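Local coordinates for amino acid adenylation domain-containing protein (Bacillus stratosphericus LAMA 585, PDB 6ULY) that probably activates an alpha-keto acid as its acyl adenylate, serving as the adenylation domain of a keto acid-selecting module in nonribosomal depsipeptide synthesis, at residues L22-A25 and A26-T29; S77-A80 and M81-F85; L197-V200 and K201-A205; V228-H231 and L232-Y236. All blocks are in the same frame, centred on the assembly; numbering follows the deposited sequence.

Interaction 1. Residues L22-A25 and A26-T29; sequences LTEA and AKTT
Glu24 and Lys27, three residues apart near the end of helix 18-26, lie alongside each other with their side chains pointing the same way, and their charged ends meet in a salt bridge. Lys27 NZ is 2.6 Å from Glu24 OE1 and uses the syn lone pair of that oxygen, the one on the side of OE2. The two chains get there differently. Glu24 folds at its second torsion (chi2 -65°), which bends the chain so that OE1 reaches the lysine, whereas Lys27 runs straight beyond CG. Lys27 CE also passes Thr23 CG2 at 4.0 Å, these two side chains again running in the same direction, so the aliphatic part leans on a methyl while the ammonium group finds its counter-charge. Both charged residues are exposed, and the pair belongs to the outer face of the helix.

The second gathering point is Ala25 O, which accepts two bonds from the same residue. Thr28 OG1 donates to it in the carbonyl plane at 2.8 Å, while Thr28 N, at 3.1 Å, comes from well above that plane. The hydroxyl can fold back like this because OG1 sits between the backbone N and the carbonyl carbon (chi1 74°); it also accepts from Asn30 N. By contrast, the amide of Lys27 makes only weak bonds to Thr23 O and Glu24 O. Ala25 and Thr28 also touch Tyr46 of helix 46-62. Weakened backbone bonding, with a threonine hydroxyl taking up a late carbonyl, is characteristic of a helix unwinding at its C-terminal end, here on the way into strand 31-35.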
# COMPACT_ATOMS: atom_id res chain seq x y z
N LEU A 22 -6.19 34.38 14.44
CA LEU A 22 -5.14 34.86 15.32
C LEU A 22 -5.38 36.30 15.73
O LEU A 22 -5.13 36.68 16.89
CB LEU A 22 -3.78 34.71 14.63
CG LEU A 22 -2.55 35.08 15.45
CD1 LEU A 22 -2.46 34.21 16.69
CD2 LEU A 22 -1.29 34.95 14.61
N THR A 23 -5.87 37.13 14.81
CA THR A 23 -6.15 38.53 15.13
C THR A 23 -7.19 38.64 16.24
O THR A 23 -6.97 39.32 17.25
CB THR A 23 -6.61 39.26 13.87
OG1 THR A 23 -5.49 39.43 12.99
CG2 THR A 23 -7.20 40.62 14.22
N GLU A 24 -8.33 37.97 16.07
CA GLU A 24 -9.37 38.05 17.08
C GLU A 24 -8.93 37.41 18.40
O GLU A 24 -9.36 37.85 19.47
CB GLU A 24 -10.65 37.37 16.58
CG GLU A 24 -11.26 38.03 15.33
CD GLU A 24 -11.75 39.44 15.59
OE1 GLU A 24 -10.92 40.34 15.82
OE2 GLU A 24 -12.98 39.65 15.56
N ALA A 25 -8.08 36.38 18.33
CA ALA A 25 -7.60 35.76 19.56
C ALA A 25 -6.63 36.67 20.29
O ALA A 25 -6.62 36.72 21.53
CB ALA A 25 -6.93 34.42 19.24
N ALA A 26 -5.80 37.40 19.55
CA ALA A 26 -4.84 38.33 20.14
C ALA A 26 -5.53 39.50 20.85
O ALA A 26 -4.86 40.22 21.60
CB ALA A 26 -3.90 38.86 19.05
N LYS A 27 -6.83 39.70 20.64
CA LYS A 27 -7.56 40.74 21.34
C LYS A 27 -8.02 40.30 22.72
O LYS A 27 -8.36 41.15 23.55
CB LYS A 27 -8.77 41.19 20.52
CG LYS A 27 -8.41 41.78 19.17
CD LYS A 27 -9.63 42.13 18.34
CE LYS A 27 -9.23 42.69 16.98
NZ LYS A 27 -10.40 42.88 16.07
N THR A 28 -8.05 38.99 22.99
CA THR A 28 -8.38 38.49 24.31
C THR A 28 -7.15 38.59 25.21
O THR A 28 -6.06 38.99 24.79
CB THR A 28 -8.86 37.04 24.24
OG1 THR A 28 -7.75 36.17 24.00
CG2 THR A 28 -9.90 36.86 23.14
N THR A 29 -7.33 38.21 26.47
CA THR A 29 -6.22 38.08 27.41
C THR A 29 -5.78 36.63 27.57
O THR A 29 -4.86 36.35 28.34
CB THR A 29 -6.60 38.67 28.77
OG1 THR A 29 -7.75 37.99 29.30
CG2 THR A 29 -6.91 40.15 28.64

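Interaction 2. Residues S77-A80 and M81-F85; sequences SNHA and MVTAF. With SO4 (sulfate ion), chain D.
His79 O is gripped twice by Thr83, by OG1 at 2.8 Å and by the backbone N at 3.1 Å, and the two donors arrive from opposite faces of the carbonyl plane. This is the first part of helix 78-91, the helix of a beta-alpha-beta unit between strands 70-74 and 94-97. Thr83 can bond back to its own helix because OG1 is anti to the carbonyl carbon (chi1 -59°), which swings the hydroxyl toward the preceding turn. There it also meets Gln44 NE2, so one buried hydroxyl joins the helix to strand 41-45.

The start of the helix is a worked example of N-capping. Ser77 occupies the N-cap, and its OG accepts a nearly straight bond from Ala80 N at 3.0 Å. Just beyond, a sulfate ion, probably from the crystallisation liquor, rests on the helix terminus: Asn78 N donates to its O2 at 3.0 Å and His79 N to its O3 at 2.8 Å. Ser77 OG also donates to O1, at a distance so short that its exact value is doubtful. Arg245 NE adds another grip, and the positive end of the helix dipole would favour an anion at this spot.

Farther round, the side chains of Asn78 and Met81 meet loosely, OD1 being 4.2 Å from CE, while Val82 CG2 rests against Asn78 O. On the histidine side, Thr83 OG1 stands over the centre of the His79 ring, 4.2 Å above its plane.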
# COMPACT_ATOMS: atom_id res chain seq x y z
N SER A 77 9.60 20.87 20.37
CA SER A 77 9.05 21.87 21.27
C SER A 77 7.70 22.34 20.76
O SER A 77 7.59 22.81 19.62
CB SER A 77 10.00 23.06 21.40
OG SER A 77 9.30 24.21 21.85
N ASN A 78 6.67 22.24 21.62
CA ASN A 78 5.37 22.80 21.29
C ASN A 78 5.46 24.31 21.06
O ASN A 78 4.85 24.84 20.12
CB ASN A 78 4.37 22.49 22.40
CG ASN A 78 3.97 21.03 22.43
OD1 ASN A 78 3.86 20.38 21.39
ND2 ASN A 78 3.77 20.50 23.63
N HIS A 79 6.20 25.01 21.92
CA HIS A 79 6.32 26.46 21.79
C HIS A 79 6.85 26.85 20.42
O HIS A 79 6.29 27.70 19.73
CB HIS A 79 7.22 27.01 22.90
CG HIS A 79 7.53 28.46 22.76
ND1 HIS A 79 6.74 29.45 23.33
CD2 HIS A 79 8.53 29.11 22.13
CE1 HIS A 79 7.25 30.63 23.05
NE2 HIS A 79 8.34 30.46 22.32
N ALA A 80 7.96 26.22 20.00
CA ALA A 80 8.54 26.56 18.71
C ALA A 80 7.62 26.17 17.56
O ALA A 80 7.55 26.87 16.55
CB ALA A 80 9.90 25.89 18.57
N MET A 81 6.91 25.04 17.69
CA MET A 81 6.08 24.56 16.58
C MET A 81 4.83 25.42 16.41
O MET A 81 4.49 25.82 15.29
CB MET A 81 5.68 23.10 16.80
CG MET A 81 4.68 22.58 15.78
SD MET A 81 4.74 20.78 15.58
CE MET A 81 4.68 20.23 17.28
N VAL A 82 4.12 25.69 17.51
CA VAL A 82 2.98 26.60 17.47
C VAL A 82 3.38 27.93 16.86
O VAL A 82 2.68 28.49 16.01
CB VAL A 82 2.40 26.79 18.88
CG1 VAL A 82 1.42 27.95 18.91
CG2 VAL A 82 1.72 25.52 19.36
N THR A 83 4.52 28.47 17.30
CA THR A 83 4.97 29.76 16.78
C THR A 83 5.34 29.65 15.31
O THR A 83 5.01 30.54 14.51
CB THR A 83 6.17 30.26 17.59
OG1 THR A 83 5.79 30.39 18.96
CG2 THR A 83 6.66 31.61 17.08
N ALA A 84 6.04 28.58 14.93
CA ALA A 84 6.41 28.38 13.54
C ALA A 84 5.18 28.22 12.65
O ALA A 84 5.16 28.69 11.51
CB ALA A 84 7.33 27.17 13.42
N PHE A 85 4.15 27.54 13.16
CA PHE A 85 2.93 27.35 12.39
C PHE A 85 2.29 28.69 12.05
O PHE A 85 1.86 28.91 10.91
CB PHE A 85 1.96 26.47 13.16
CG PHE A 85 0.61 26.34 12.51
CD1 PHE A 85 0.38 25.37 11.55
CD2 PHE A 85 -0.43 27.18 12.87
CE1 PHE A 85 -0.86 25.25 10.96
CE2 PHE A 85 -1.67 27.06 12.28
CZ PHE A 85 -1.89 26.09 11.32
S SO4 D . 7.80 23.30 24.91
O1 SO4 D . 9.06 23.50 24.23
O2 SO4 D . 7.25 22.01 24.58
O3 SO4 D . 6.89 24.33 24.50
O4 SO4 D . 7.98 23.37 26.32

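Interaction 3. Residues L197-V200 and K201-A205; sequences LANV and KGTVA
Lys201 and Leu197 make the close side of this helical turn. Lys201 N donates to Leu197 O at 2.7 Å, and the first carbons of the lysine lie over the same carbonyl, with CG only 3.1 Å from Leu197 O. Because CG is anti to the carbonyl carbon (chi1 -65°) and the chain beyond it is extended, the lysine runs back along the helix, past Leu197. Its buried ammonium group is held by three carbonyl oxygens, those of Val11, Gln13 and Ala15.

Equally compact is the pair Asn199 and Thr203. Thr203 N bonds to Asn199 O at 2.7 Å, and Thr203 OG1 sits between two oxygens of the same residue, 2.9 Å from Asn199 O and 3.1 Å from Asn199 OD1. The amide end of Asn199 is fixed from outside, since ND2 donates to Ala339 O. The looser part is between the valine methyls: Val200 CG1 and Val204 CG2 are 4.3 Å apart, although Val204 CG2 lies close to Val200 O. Val204 is the one partly exposed residue among otherwise buried partners.

Gly202, with no side chain of its own, continues the regular hydrogen bonding through Ala198 O. Helix 193-207 sits among several elements: Leu197 meets helix 18-26, Val200 and Lys201 press on Tyr236 of helix 224-237, and Asn199 and Thr203 face strand 338-342.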
# COMPACT_ATOMS: atom_id res chain seq x y z
N LEU A 197 -11.41 25.51 8.85
CA LEU A 197 -12.33 26.34 9.63
C LEU A 197 -13.74 25.76 9.65
O LEU A 197 -14.47 25.93 10.63
CB LEU A 197 -12.37 27.76 9.07
CG LEU A 197 -11.17 28.63 9.43
CD1 LEU A 197 -11.24 29.95 8.68
CD2 LEU A 197 -11.11 28.87 10.93
N ALA A 198 -14.13 25.07 8.57
CA ALA A 198 -15.44 24.43 8.56
C ALA A 198 -15.53 23.34 9.62
O ALA A 198 -16.56 23.20 10.29
CB ALA A 198 -15.72 23.84 7.17
N ASN A 199 -14.46 22.56 9.78
CA ASN A 199 -14.43 21.58 10.86
C ASN A 199 -14.40 22.27 12.22
O ASN A 199 -15.10 21.86 13.15
CB ASN A 199 -13.22 20.66 10.70
CG ASN A 199 -13.19 19.57 11.75
OD1 ASN A 199 -12.92 19.82 12.92
ND2 ASN A 199 -13.47 18.35 11.33
N VAL A 200 -13.59 23.32 12.35
CA VAL A 200 -13.53 24.05 13.61
C VAL A 200 -14.91 24.58 13.99
O VAL A 200 -15.39 24.38 15.11
CB VAL A 200 -12.50 25.19 13.52
CG1 VAL A 200 -12.75 26.22 14.60
CG2 VAL A 200 -11.09 24.64 13.61
N LYS A 201 -15.58 25.24 13.04
CA LYS A 201 -16.89 25.82 13.33
C LYS A 201 -17.92 24.75 13.61
O LYS A 201 -18.75 24.89 14.52
CB LYS A 201 -17.32 26.73 12.18
CG LYS A 201 -16.41 27.93 12.00
CD LYS A 201 -16.74 28.73 10.75
CE LYS A 201 -15.85 29.96 10.66
NZ LYS A 201 -16.08 30.73 9.41
N GLY A 202 -17.90 23.66 12.85
CA GLY A 202 -18.78 22.54 13.15
C GLY A 202 -18.49 21.94 14.52
O GLY A 202 -19.41 21.64 15.28
N THR A 203 -17.20 21.78 14.84
CA THR A 203 -16.83 21.20 16.13
C THR A 203 -17.25 22.10 17.28
O THR A 203 -17.76 21.62 18.30
CB THR A 203 -15.32 20.94 16.16
OG1 THR A 203 -15.00 19.87 15.27
CG2 THR A 203 -14.85 20.58 17.58
N VAL A 204 -17.05 23.41 17.14
CA VAL A 204 -17.44 24.35 18.20
C VAL A 204 -18.94 24.29 18.44
O VAL A 204 -19.40 24.31 19.59
CB VAL A 204 -16.97 25.77 17.84
CG1 VAL A 204 -17.60 26.79 18.79
CG2 VAL A 204 -15.46 25.86 17.88
N ALA A 205 -19.73 24.23 17.37
CA ALA A 205 -21.18 24.24 17.52
C ALA A 205 -21.70 22.95 18.15
O ALA A 205 -22.61 22.99 18.98
CB ALA A 205 -21.85 24.46 16.16

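Interaction 4. Residues V228-H231 and L232-Y236; sequences VMFH and LVNVY
The His231 ring carries Val235 CG2 over one face, a CH-pi contact with the methyl 4.1 Å from the ring centroid and displaced toward the rim, nearest CE1. The two side chains run next to each other in the same direction, and the histidine takes this course because CG is anti to the backbone N (chi1 177°). Both ring nitrogens are engaged, ND1 with Gln241 OE1 and NE2 with Trp86 NE1, which would fix the rotation of the ring. The other flat pair is Phe230 and Asn234, whose ring and amide planes stand nearly perpendicular, 89° apart; Asn234 ND2 lies obliquely to the ring, 4.1 Å from Phe230 CD1, though crowding round Phe230 O in the model leaves the detail doubtful. The amide's stronger partner is elsewhere, since OD1 accepts from Lys267 NZ.

The backbone that carries these groups is unusual. Val233 N bonds to Val228 O, five residues back, at 3.1 Å, in place of the ordinary four-residue step; two residues on, Val235 N bonds to His231 O at 2.9 Å in the regular alpha pattern. Across the widened turn Val228 CG2 still reaches Leu232 CD1, 4.2 Å away, and Val233 CG2 settles against Met229 O.

Met229, which lies in this turn, touches the bound keto acyl adenylate. Helix 224-237, the helix of a beta-alpha-beta unit between strands 214-217 and 240-243, thus contains a pi-type turn where it borders the adenylate pocket.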
# COMPACT_ATOMS: atom_id res chain seq x y z
N VAL A 228 -6.03 20.69 14.71
CA VAL A 228 -7.33 21.25 14.37
C VAL A 228 -8.30 21.10 15.53
O VAL A 228 -8.79 22.10 16.07
CB VAL A 228 -7.92 20.59 13.10
CG1 VAL A 228 -9.28 21.21 12.76
CG2 VAL A 228 -6.96 20.74 11.93
N MET A 229 -8.59 19.86 15.92
CA MET A 229 -9.67 19.63 16.87
C MET A 229 -9.45 20.39 18.17
O MET A 229 -10.42 20.73 18.87
CB MET A 229 -9.83 18.14 17.17
CG MET A 229 -11.00 17.82 18.07
SD MET A 229 -11.25 16.05 18.34
CE MET A 229 -9.75 15.61 19.22
N PHE A 230 -8.20 20.69 18.52
CA PHE A 230 -7.90 21.39 19.76
C PHE A 230 -7.20 22.72 19.50
O PHE A 230 -7.81 23.77 19.72
CB PHE A 230 -7.09 20.49 20.70
CG PHE A 230 -7.95 19.76 21.68
CD1 PHE A 230 -7.88 20.04 23.03
CD2 PHE A 230 -8.87 18.81 21.25
CE1 PHE A 230 -8.69 19.39 23.94
CE2 PHE A 230 -9.69 18.16 22.15
CZ PHE A 230 -9.59 18.45 23.50
N HIS A 231 -5.97 22.72 18.99
CA HIS A 231 -5.23 23.97 18.90
C HIS A 231 -6.02 25.03 18.13
O HIS A 231 -6.26 26.13 18.64
CB HIS A 231 -3.87 23.73 18.25
CG HIS A 231 -3.08 24.99 18.04
ND1 HIS A 231 -2.78 25.86 19.06
CD2 HIS A 231 -2.53 25.52 16.92
CE1 HIS A 231 -2.08 26.87 18.59
NE2 HIS A 231 -1.92 26.69 17.29
N LEU A 232 -6.46 24.71 16.91
CA LEU A 232 -7.16 25.71 16.11
C LEU A 232 -8.55 25.99 16.67
O LEU A 232 -9.01 27.14 16.65
CB LEU A 232 -7.24 25.27 14.65
CG LEU A 232 -5.93 25.34 13.88
CD1 LEU A 232 -6.14 24.87 12.44
CD2 LEU A 232 -5.33 26.74 13.90
N VAL A 233 -9.24 24.97 17.17
CA VAL A 233 -10.51 25.21 17.85
C VAL A 233 -10.30 26.16 19.02
O VAL A 233 -11.13 27.04 19.29
CB VAL A 233 -11.12 23.88 18.32
CG1 VAL A 233 -12.13 24.12 19.44
CG2 VAL A 233 -11.78 23.15 17.16
N ASN A 234 -9.18 26.01 19.73
CA ASN A 234 -8.92 26.84 20.90
C ASN A 234 -8.64 28.29 20.50
O ASN A 234 -9.18 29.22 21.10
CB ASN A 234 -7.75 26.27 21.70
CG ASN A 234 -8.08 24.94 22.35
OD1 ASN A 234 -9.22 24.68 22.73
ND2 ASN A 234 -7.08 24.07 22.46
N VAL A 235 -7.79 28.49 19.49
CA VAL A 235 -7.52 29.85 19.03
C VAL A 235 -8.78 30.49 18.47
O VAL A 235 -9.04 31.68 18.68
CB VAL A 235 -6.38 29.84 17.99
CG1 VAL A 235 -5.97 31.27 17.64
CG2 VAL A 235 -5.17 29.08 18.52
N TYR A 236 -9.59 29.71 17.75
CA TYR A 236 -10.82 30.24 17.17
C TYR A 236 -11.79 30.71 18.25
O TYR A 236 -12.42 31.77 18.12
CB TYR A 236 -11.49 29.19 16.29
CG TYR A 236 -12.78 29.66 15.65
CD1 TYR A 236 -14.01 29.42 16.26
CD2 TYR A 236 -12.77 30.35 14.45
CE1 TYR A 236 -15.19 29.86 15.69
CE2 TYR A 236 -13.95 30.79 13.86
CZ TYR A 236 -15.15 30.54 14.48
OH TYR A 236 -16.32 30.98 13.90

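How the interactions relate
Interaction 4 lies between the other three, touching each of them. Interaction 3 is its closest partner, with centres about 9 Å apart: Val200 CG1 comes to 3.6 Å from Tyr236 CG. Interaction 2 meets it through Val82 CG1, 3.7 Å from His231 CE1, and interaction 1 through Ala25 CB, 3.5 Å from Val235 O. Interactions 1, 2 and 3 do not touch one another; the nearest atoms of interactions 2 and 3 are about 10 Å apart. The adenylate touches Met229 of interaction 4. In interaction 3, the side chain of Asn199 is about 7 Å from the bound adenylate.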